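Local structure of putative cell filamentation protein (Bartonella quintana, 4N67) at residues A[98-101]-A[106-109]; A[101-106]-A[191-196]; A[11-16]-A[154-159]. The protein probably transfers AMP to target proteins as a VirB-translocated Fic-domain effector, and binds ADP in its nucleotide pocket. The protein carries 2 engineered substitutions. All blocks are in the same frame, centred on the assembly; numbering follows the deposited sequence.

The three contacts illustrate how loops and a helix from separate parts of the chain can build one nucleotide site. Interactions 1 and 2 lie near the surface, both starting from the loop that precedes helix 112-126. Interaction 1 closes that loop on itself, with a peptide hydrogen bond, a water bridge and a proline-on-ring contact; interaction 2 sets the same loop against helix 185-198 with apolar contacts and no direct hydrogen bond, the adenine lying between. Interaction 3, partly buried, joins the N-terminal region to the phosphate-binding loop through an arginine laid on a tyrosine. Met98 of interaction 1 touches the backbone of 154-159, whereas interactions 2 and 3, centres about 20 Å apart, share only ADP.

Interaction 1: A[98-101]-A[106-109]; sequences MRPK and PFAV. With ADP (adenosine-5'-diphosphate), chain B.
Met98 and Phe107 are paired as if in a two-residue antiparallel bridge, except that a water molecule replaces one of its two hydrogen bonds. Phe107 N donates directly to Met98 O at 3.0 Å. On the other side of the pair, Met98 N donates to the water at 2.7 Å, and the water lies 2.8 Å from Phe107 O, bridging the two backbones where no direct bond joins them. The segments stay loops, yet the loop from 98 to 107 is cinched at its neck.

Side chains reinforce the closure. Phe107 turns CG away from its own carbonyl carbon (chi1 -63°), which turns one ring face to Pro100. There Pro100 CD sits over that face, 4.0 Å from the centroid, a CH-pi contact whose nearest ring atom is Phe107 CE2 at 3.6 Å. Met98 CB adds an apolar touch to Phe107 CD2, while Arg99 CG rests 3.9 Å from Pro106 CA before its chain leads outward.

Both side chains of the CH-pi pair also border the nucleotide. Pro100 CB comes within 3.5 Å of ADP N6, and ADP N3 lies at the edge of the Phe107 ring, which also stacks with His153. The chemistry implies a wall of the adenine pocket whose apolar surface is held in position by polar backbone ties behind it.

Interaction 2: A[101-106]-A[191-196]; sequences KGYKVP and ASIEAM. With ADP (adenosine-5'-diphosphate), chain B.
Tyr103 reaches toward helix 185-198 and meets Ile193 at about a right angle, with Tyr103 OH 3.4 Å from Ile193 CG2. The CD2 side of the ring meets the adenine obliquely: Tyr103 CD2 is 3.3 Å from ADP N6, and Ile193 CG1 approaches that same amino nitrogen at 3.5 Å. The two come at N6 from directions about a right angle apart, with Pro100 lying nearly opposite Ile193. Further along, Val105 points its methyls at the helix backbone, CG1 lying 3.6 Å from Met196 O, while its own carbonyl accepts a hydrogen bond from Gln197.

At Pro106 the segment's carbonyl meets the Met196 methyl. An extended start (chi1 -163°) and a bend at the thioether carry Met196 CE to 3.4 Å from Val105 O and 3.3 Å from Pro106 O, and leave Met196 SD 3.6 Å from ADP C2. One turn earlier in the helix, ADP O2' donates to Ser192 OG at 2.7 Å, a hydroxyl also bonded to Asp150, so base and ribose are both gripped by this helix. Helix 185-198 itself is flanked by helix 202-211, where Ala191 and Ser192 touch Met204, and by helix 135-152, where Ala195 packs on Thr147 and Met196 on His151.

Interaction 3: A[11-16]-A[154-159]; sequences HNYFYK and PFRKGN. With ADP (adenosine-5'-diphosphate), chain B.
The Fic motif, here HPFRKGNGR from His153, holds the beta phosphate of ADP, and its Arg156 reaches back from that loop to lie on Tyr13 near the N-terminus. Arg156 CG stands over the centre of the Tyr13 ring, 3.6 Å from the centroid and only 8° off the normal, a CH-pi contact made by the aliphatic chain. The bend at chi2 (64°) then draws CD and NE along the same ring. The guanidinium carbon Arg156 CZ stays 5.3 Å from the Tyr13 centroid, at most a weak cation-pi attraction. Beyond it, Arg156 NH2 comes 3.4 Å from Phe14 CZ, with the phenyl and guanidinium planes 65° apart. Tyr13 also makes an edge-to-face contact with Trp76.

On the nucleotide side, two backbone N-H groups and the Asn159 amide bind the beta phosphate, consistent with the anion-binding loop of Fic proteins. Gly158 N donates to ADP O3B at 2.9 Å and Asn159 N to ADP O2B, also at 2.9 Å. The Asn159 amide ties the loop together: its OD1 accepts from Phe155 N, on a lone pair. Both hydrogens of Asn159 ND2 are spent, one on ADP O2B and the other on Phe155 O, each at 2.8 Å.

Interaction 1: A[98-101]-A[106-109]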
# COMPACT_ATOMS: atom_id res chain seq x y z
N MET A 98 -7.63 -10.89 -7.57
CA MET A 98 -6.18 -10.97 -7.84
C MET A 98 -5.56 -11.99 -6.90
O MET A 98 -5.93 -12.07 -5.74
CB MET A 98 -5.47 -9.61 -7.65
CG MET A 98 -5.92 -8.51 -8.61
SD MET A 98 -4.80 -7.09 -8.64
CE MET A 98 -3.57 -7.66 -9.79
N ARG A 99 -4.62 -12.78 -7.42
CA ARG A 99 -3.91 -13.82 -6.65
C ARG A 99 -2.44 -13.72 -7.02
O ARG A 99 -2.12 -13.68 -8.21
CB ARG A 99 -4.42 -15.22 -7.03
CG ARG A 99 -3.81 -16.38 -6.24
CD ARG A 99 -4.48 -17.71 -6.57
NE ARG A 99 -4.02 -18.28 -7.84
CZ ARG A 99 -4.41 -19.45 -8.35
NH1 ARG A 99 -5.30 -20.22 -7.71
NH2 ARG A 99 -3.92 -19.88 -9.50
N PRO A 100 -1.53 -13.68 -6.02
CA PRO A 100 -0.11 -13.58 -6.42
C PRO A 100 0.32 -14.82 -7.18
O PRO A 100 -0.08 -15.93 -6.84
CB PRO A 100 0.65 -13.44 -5.10
CG PRO A 100 -0.34 -13.47 -4.00
CD PRO A 100 -1.72 -13.53 -4.57
N LYS A 101 1.11 -14.61 -8.22
CA LYS A 101 1.69 -15.72 -9.01
C LYS A 101 2.38 -16.77 -8.16
O LYS A 101 3.12 -16.45 -7.24
CB LYS A 101 2.69 -15.14 -9.99
CG LYS A 101 2.06 -14.38 -11.13
CD LYS A 101 3.10 -13.96 -12.15
CE LYS A 101 2.49 -13.43 -13.43
NZ LYS A 101 1.49 -12.37 -13.16
N PRO A 106 -5.38 -16.03 -2.41
CA PRO A 106 -5.58 -14.79 -3.13
C PRO A 106 -5.72 -13.58 -2.19
O PRO A 106 -5.87 -13.72 -0.97
CB PRO A 106 -6.91 -15.04 -3.84
CG PRO A 106 -7.68 -15.88 -2.88
CD PRO A 106 -6.64 -16.79 -2.26
N PHE A 107 -5.67 -12.41 -2.80
CA PHE A 107 -6.03 -11.16 -2.11
C PHE A 107 -7.55 -11.08 -1.96
O PHE A 107 -8.30 -11.91 -2.49
CB PHE A 107 -5.51 -9.96 -2.93
CG PHE A 107 -4.00 -9.93 -3.06
CD1 PHE A 107 -3.20 -9.78 -1.94
CD2 PHE A 107 -3.39 -10.02 -4.30
CE1 PHE A 107 -1.82 -9.74 -2.04
CE2 PHE A 107 -2.01 -9.96 -4.40
CZ PHE A 107 -1.23 -9.82 -3.28
N ALA A 108 -8.00 -10.05 -1.26
CA ALA A 108 -9.43 -9.75 -1.12
C ALA A 108 -10.09 -9.70 -2.49
O ALA A 108 -9.53 -9.17 -3.45
CB ALA A 108 -9.60 -8.42 -0.39
N VAL A 109 -11.28 -10.29 -2.57
CA VAL A 109 -12.05 -10.32 -3.79
C VAL A 109 -13.24 -9.37 -3.73
O VAL A 109 -14.01 -9.44 -2.77
CB VAL A 109 -12.57 -11.74 -4.04
CG1 VAL A 109 -13.34 -11.81 -5.32
CG2 VAL A 109 -11.41 -12.71 -4.05
PB ADP B . 1.80 -4.24 -6.74
O1B ADP B . 1.34 -5.35 -7.70
O2B ADP B . 0.66 -3.78 -5.90
O3B ADP B . 2.53 -3.08 -7.42
PA ADP B . 3.81 -4.88 -4.69
O1A ADP B . 5.24 -5.34 -4.99
O2A ADP B . 3.64 -3.41 -4.36
O3A ADP B . 2.85 -5.19 -5.98
O5' ADP B . 3.24 -5.83 -3.55
C5' ADP B . 2.11 -5.46 -2.76
C4' ADP B . 2.27 -6.10 -1.39
O4' ADP B . 2.05 -7.53 -1.49
C3' ADP B . 3.65 -5.89 -0.78
O3' ADP B . 3.55 -5.52 0.61
C2' ADP B . 4.32 -7.25 -0.94
O2' ADP B . 5.33 -7.53 0.03
C1' ADP B . 3.14 -8.17 -0.82
N9 ADP B . 3.34 -9.51 -1.41
C8 ADP B . 4.21 -9.90 -2.37
N7 ADP B . 4.00 -11.21 -2.62
C5 ADP B . 3.01 -11.67 -1.84
C6 ADP B . 2.31 -12.94 -1.60
N6 ADP B . 2.69 -14.02 -2.34
N1 ADP B . 1.32 -13.00 -0.70
C2 ADP B . 0.96 -11.89 0.00
N3 ADP B . 1.58 -10.70 -0.17
C4 ADP B . 2.57 -10.52 -1.04
O HOH W 1 -8.79 -11.77 -5.28

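Interaction 2: A[101-106]-A[191-196]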
# COMPACT_ATOMS: atom_id res chain seq x y z
N LYS A 101 1.11 -14.61 -8.22
CA LYS A 101 1.69 -15.72 -9.01
C LYS A 101 2.38 -16.77 -8.16
O LYS A 101 3.12 -16.45 -7.24
CB LYS A 101 2.69 -15.14 -9.99
CG LYS A 101 2.06 -14.38 -11.13
CD LYS A 101 3.10 -13.96 -12.15
CE LYS A 101 2.49 -13.43 -13.43
NZ LYS A 101 1.49 -12.37 -13.16
N GLY A 102 2.16 -18.04 -8.49
CA GLY A 102 2.79 -19.13 -7.80
C GLY A 102 2.17 -19.51 -6.51
O GLY A 102 2.59 -20.46 -5.88
N TYR A 103 1.15 -18.76 -6.08
CA TYR A 103 0.60 -18.98 -4.77
C TYR A 103 -0.87 -19.30 -4.78
O TYR A 103 -1.59 -18.90 -5.69
CB TYR A 103 0.89 -17.73 -3.92
CG TYR A 103 2.30 -17.73 -3.38
CD1 TYR A 103 2.68 -18.60 -2.39
CD2 TYR A 103 3.25 -16.89 -3.93
CE1 TYR A 103 3.97 -18.62 -1.90
CE2 TYR A 103 4.56 -16.90 -3.44
CZ TYR A 103 4.89 -17.74 -2.44
OH TYR A 103 6.18 -17.76 -1.94
N LYS A 104 -1.30 -19.97 -3.72
CA LYS A 104 -2.65 -20.46 -3.60
C LYS A 104 -3.62 -19.43 -3.00
O LYS A 104 -4.76 -19.40 -3.40
CB LYS A 104 -2.71 -21.69 -2.72
N VAL A 105 -3.14 -18.62 -2.06
CA VAL A 105 -4.02 -17.73 -1.29
C VAL A 105 -4.14 -16.40 -2.03
O VAL A 105 -3.15 -15.73 -2.30
CB VAL A 105 -3.50 -17.52 0.14
CG1 VAL A 105 -4.44 -16.63 0.91
CG2 VAL A 105 -3.38 -18.86 0.86
N PRO A 106 -5.38 -16.03 -2.41
CA PRO A 106 -5.58 -14.79 -3.13
C PRO A 106 -5.72 -13.58 -2.19
O PRO A 106 -5.87 -13.72 -0.97
CB PRO A 106 -6.91 -15.04 -3.84
CG PRO A 106 -7.68 -15.88 -2.88
CD PRO A 106 -6.64 -16.79 -2.26
N ALA A 191 8.39 -11.51 4.29
CA ALA A 191 7.53 -11.34 5.43
C ALA A 191 6.05 -11.34 5.02
O ALA A 191 5.21 -11.88 5.74
CB ALA A 191 7.86 -10.03 6.16
N SER A 192 5.75 -10.72 3.89
CA SER A 192 4.38 -10.66 3.33
C SER A 192 3.85 -12.06 2.95
O SER A 192 2.74 -12.43 3.31
CB SER A 192 4.36 -9.76 2.11
OG SER A 192 4.48 -8.37 2.46
N ILE A 193 4.69 -12.83 2.30
CA ILE A 193 4.36 -14.21 1.95
C ILE A 193 4.12 -15.06 3.18
O ILE A 193 3.12 -15.79 3.27
CB ILE A 193 5.50 -14.82 1.11
CG1 ILE A 193 5.56 -14.14 -0.26
CG2 ILE A 193 5.30 -16.33 0.96
CD1 ILE A 193 6.86 -14.38 -1.01
N GLU A 194 5.03 -15.02 4.15
CA GLU A 194 4.85 -15.79 5.37
C GLU A 194 3.52 -15.49 6.03
O GLU A 194 2.81 -16.41 6.45
CB GLU A 194 5.99 -15.53 6.35
CG GLU A 194 7.27 -16.31 6.05
CD GLU A 194 7.03 -17.80 6.04
OE1 GLU A 194 6.46 -18.33 7.03
OE2 GLU A 194 7.35 -18.43 5.02
N ALA A 195 3.16 -14.20 6.12
CA ALA A 195 1.92 -13.85 6.80
C ALA A 195 0.69 -14.33 6.02
O ALA A 195 -0.20 -14.94 6.59
CB ALA A 195 1.84 -12.34 7.05
N MET A 196 0.65 -14.06 4.73
CA MET A 196 -0.58 -14.31 3.98
C MET A 196 -0.71 -15.73 3.42
O MET A 196 -1.82 -16.28 3.36
CB MET A 196 -0.71 -13.33 2.83
CG MET A 196 -2.13 -13.28 2.30
SD MET A 196 -2.44 -12.00 1.09
CE MET A 196 -2.67 -12.97 -0.40
PB ADP B . 1.80 -4.24 -6.74
O1B ADP B . 1.34 -5.35 -7.70
O2B ADP B . 0.66 -3.78 -5.90
O3B ADP B . 2.53 -3.08 -7.42
PA ADP B . 3.81 -4.88 -4.69
O1A ADP B . 5.24 -5.34 -4.99
O2A ADP B . 3.64 -3.41 -4.36
O3A ADP B . 2.85 -5.19 -5.98
O5' ADP B . 3.24 -5.83 -3.55
C5' ADP B . 2.11 -5.46 -2.76
C4' ADP B . 2.27 -6.10 -1.39
O4' ADP B . 2.05 -7.53 -1.49
C3' ADP B . 3.65 -5.89 -0.78
O3' ADP B . 3.55 -5.52 0.61
C2' ADP B . 4.32 -7.25 -0.94
O2' ADP B . 5.33 -7.53 0.03
C1' ADP B . 3.14 -8.17 -0.82
N9 ADP B . 3.34 -9.51 -1.41
C8 ADP B . 4.21 -9.90 -2.37
N7 ADP B . 4.00 -11.21 -2.62
C5 ADP B . 3.01 -11.67 -1.84
C6 ADP B . 2.31 -12.94 -1.60
N6 ADP B . 2.69 -14.02 -2.34
N1 ADP B . 1.32 -13.00 -0.70
C2 ADP B . 0.96 -11.89 0.00
N3 ADP B . 1.58 -10.70 -0.17
C4 ADP B . 2.57 -10.52 -1.04

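Interaction 3: A[11-16]-A[154-159]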
# COMPACT_ATOMS: atom_id res chain seq x y z
N HIS A 11 -8.56 -6.71 -19.08
CA HIS A 11 -7.71 -6.49 -20.24
C HIS A 11 -7.62 -5.00 -20.61
O HIS A 11 -6.65 -4.57 -21.26
CB HIS A 11 -8.22 -7.28 -21.45
N ASN A 12 -8.63 -4.22 -20.21
CA ASN A 12 -8.73 -2.81 -20.54
C ASN A 12 -7.72 -1.97 -19.75
O ASN A 12 -7.56 -0.78 -20.01
CB ASN A 12 -10.14 -2.28 -20.36
CG ASN A 12 -11.06 -2.73 -21.48
OD1 ASN A 12 -10.61 -2.95 -22.60
ND2 ASN A 12 -12.35 -2.88 -21.17
N TYR A 13 -6.99 -2.60 -18.82
CA TYR A 13 -5.86 -1.91 -18.18
C TYR A 13 -4.65 -1.78 -19.09
O TYR A 13 -3.77 -0.99 -18.80
CB TYR A 13 -5.42 -2.65 -16.91
CG TYR A 13 -6.26 -2.39 -15.68
CD1 TYR A 13 -6.29 -1.15 -15.06
CD2 TYR A 13 -7.04 -3.40 -15.11
CE1 TYR A 13 -7.02 -0.92 -13.91
CE2 TYR A 13 -7.77 -3.18 -13.97
CZ TYR A 13 -7.80 -1.95 -13.38
OH TYR A 13 -8.55 -1.76 -12.22
N PHE A 14 -4.58 -2.56 -20.16
CA PHE A 14 -3.43 -2.64 -21.04
C PHE A 14 -3.74 -2.05 -22.40
O PHE A 14 -4.90 -2.14 -22.87
CB PHE A 14 -3.05 -4.09 -21.26
CG PHE A 14 -2.59 -4.82 -20.03
CD1 PHE A 14 -1.28 -4.71 -19.60
CD2 PHE A 14 -3.42 -5.69 -19.36
CE1 PHE A 14 -0.81 -5.39 -18.49
CE2 PHE A 14 -2.96 -6.39 -18.25
CZ PHE A 14 -1.65 -6.24 -17.82
N TYR A 15 -2.72 -1.56 -23.09
CA TYR A 15 -2.88 -1.22 -24.51
C TYR A 15 -3.21 -2.50 -25.29
O TYR A 15 -2.88 -3.59 -24.84
CB TYR A 15 -1.61 -0.56 -25.07
CG TYR A 15 -1.36 0.80 -24.45
CD1 TYR A 15 -2.24 1.83 -24.66
CD2 TYR A 15 -0.26 1.02 -23.62
CE1 TYR A 15 -2.05 3.08 -24.06
CE2 TYR A 15 -0.06 2.26 -23.03
CZ TYR A 15 -0.95 3.27 -23.25
OH TYR A 15 -0.74 4.48 -22.60
N LYS A 16 -3.88 -2.33 -26.41
CA LYS A 16 -4.34 -3.44 -27.25
C LYS A 16 -3.18 -4.36 -27.59
O LYS A 16 -2.13 -3.90 -28.05
CB LYS A 16 -4.96 -2.89 -28.53
N PRO A 154 -5.78 -3.15 -2.31
CA PRO A 154 -6.94 -2.49 -2.91
C PRO A 154 -6.81 -1.99 -4.33
O PRO A 154 -7.83 -1.71 -4.93
CB PRO A 154 -7.22 -1.31 -1.97
CG PRO A 154 -6.51 -1.66 -0.72
CD PRO A 154 -5.30 -2.42 -1.12
N PHE A 155 -5.58 -1.87 -4.83
CA PHE A 155 -5.33 -1.26 -6.13
C PHE A 155 -4.85 -2.26 -7.17
O PHE A 155 -4.28 -3.29 -6.85
CB PHE A 155 -4.33 -0.09 -5.97
CG PHE A 155 -4.75 0.91 -4.91
CD1 PHE A 155 -5.71 1.89 -5.19
CD2 PHE A 155 -4.24 0.85 -3.63
CE1 PHE A 155 -6.13 2.76 -4.21
CE2 PHE A 155 -4.67 1.74 -2.66
CZ PHE A 155 -5.62 2.68 -2.96
N ARG A 156 -5.05 -1.91 -8.43
CA ARG A 156 -4.57 -2.79 -9.50
C ARG A 156 -3.04 -2.96 -9.46
O ARG A 156 -2.53 -4.05 -9.78
CB ARG A 156 -5.05 -2.26 -10.84
CG ARG A 156 -4.46 -2.96 -12.05
CD ARG A 156 -4.87 -4.43 -12.14
NE ARG A 156 -4.25 -5.06 -13.31
CZ ARG A 156 -2.96 -5.41 -13.41
NH1 ARG A 156 -2.11 -5.20 -12.42
NH2 ARG A 156 -2.51 -5.92 -14.56
N LYS A 157 -2.33 -1.90 -9.09
CA LYS A 157 -0.89 -1.90 -8.93
C LYS A 157 -0.51 -0.76 -8.00
O LYS A 157 -1.32 0.17 -7.83
CB LYS A 157 -0.20 -1.71 -10.29
CG LYS A 157 1.28 -2.01 -10.29
CD LYS A 157 1.86 -1.84 -11.68
CE LYS A 157 3.39 -1.92 -11.62
NZ LYS A 157 4.04 -0.75 -12.29
N GLY A 158 0.68 -0.85 -7.41
CA GLY A 158 1.17 0.21 -6.53
C GLY A 158 0.77 0.01 -5.09
O GLY A 158 0.87 0.94 -4.28
N ASN A 159 0.35 -1.18 -4.72
CA ASN A 159 -0.08 -1.42 -3.35
C ASN A 159 1.06 -1.28 -2.32
O ASN A 159 0.89 -0.65 -1.29
CB ASN A 159 -0.73 -2.77 -3.19
CG ASN A 159 -2.03 -2.85 -3.96
OD1 ASN A 159 -3.04 -2.33 -3.49
ND2 ASN A 159 -1.98 -3.38 -5.18
PB ADP B . 1.80 -4.24 -6.74
O1B ADP B . 1.34 -5.35 -7.70
O2B ADP B . 0.66 -3.78 -5.90
O3B ADP B . 2.53 -3.08 -7.42
PA ADP B . 3.81 -4.88 -4.69
O1A ADP B . 5.24 -5.34 -4.99
O2A ADP B . 3.64 -3.41 -4.36
O3A ADP B . 2.85 -5.19 -5.98
O5' ADP B . 3.24 -5.83 -3.55
C5' ADP B . 2.11 -5.46 -2.76
C4' ADP B . 2.27 -6.10 -1.39
O4' ADP B . 2.05 -7.53 -1.49
C3' ADP B . 3.65 -5.89 -0.78
O3' ADP B . 3.55 -5.52 0.61
C2' ADP B . 4.32 -7.25 -0.94
O2' ADP B . 5.33 -7.53 0.03
C1' ADP B . 3.14 -8.17 -0.82
N9 ADP B . 3.34 -9.51 -1.41
C8 ADP B . 4.21 -9.90 -2.37
N7 ADP B . 4.00 -11.21 -2.62
C5 ADP B . 3.01 -11.67 -1.84
C6 ADP B . 2.31 -12.94 -1.60
N6 ADP B . 2.69 -14.02 -2.34
N1 ADP B . 1.32 -13.00 -0.70
C2 ADP B . 0.96 -11.89 0.00
N3 ADP B . 1.58 -10.70 -0.17
C4 ADP B . 2.57 -10.52 -1.04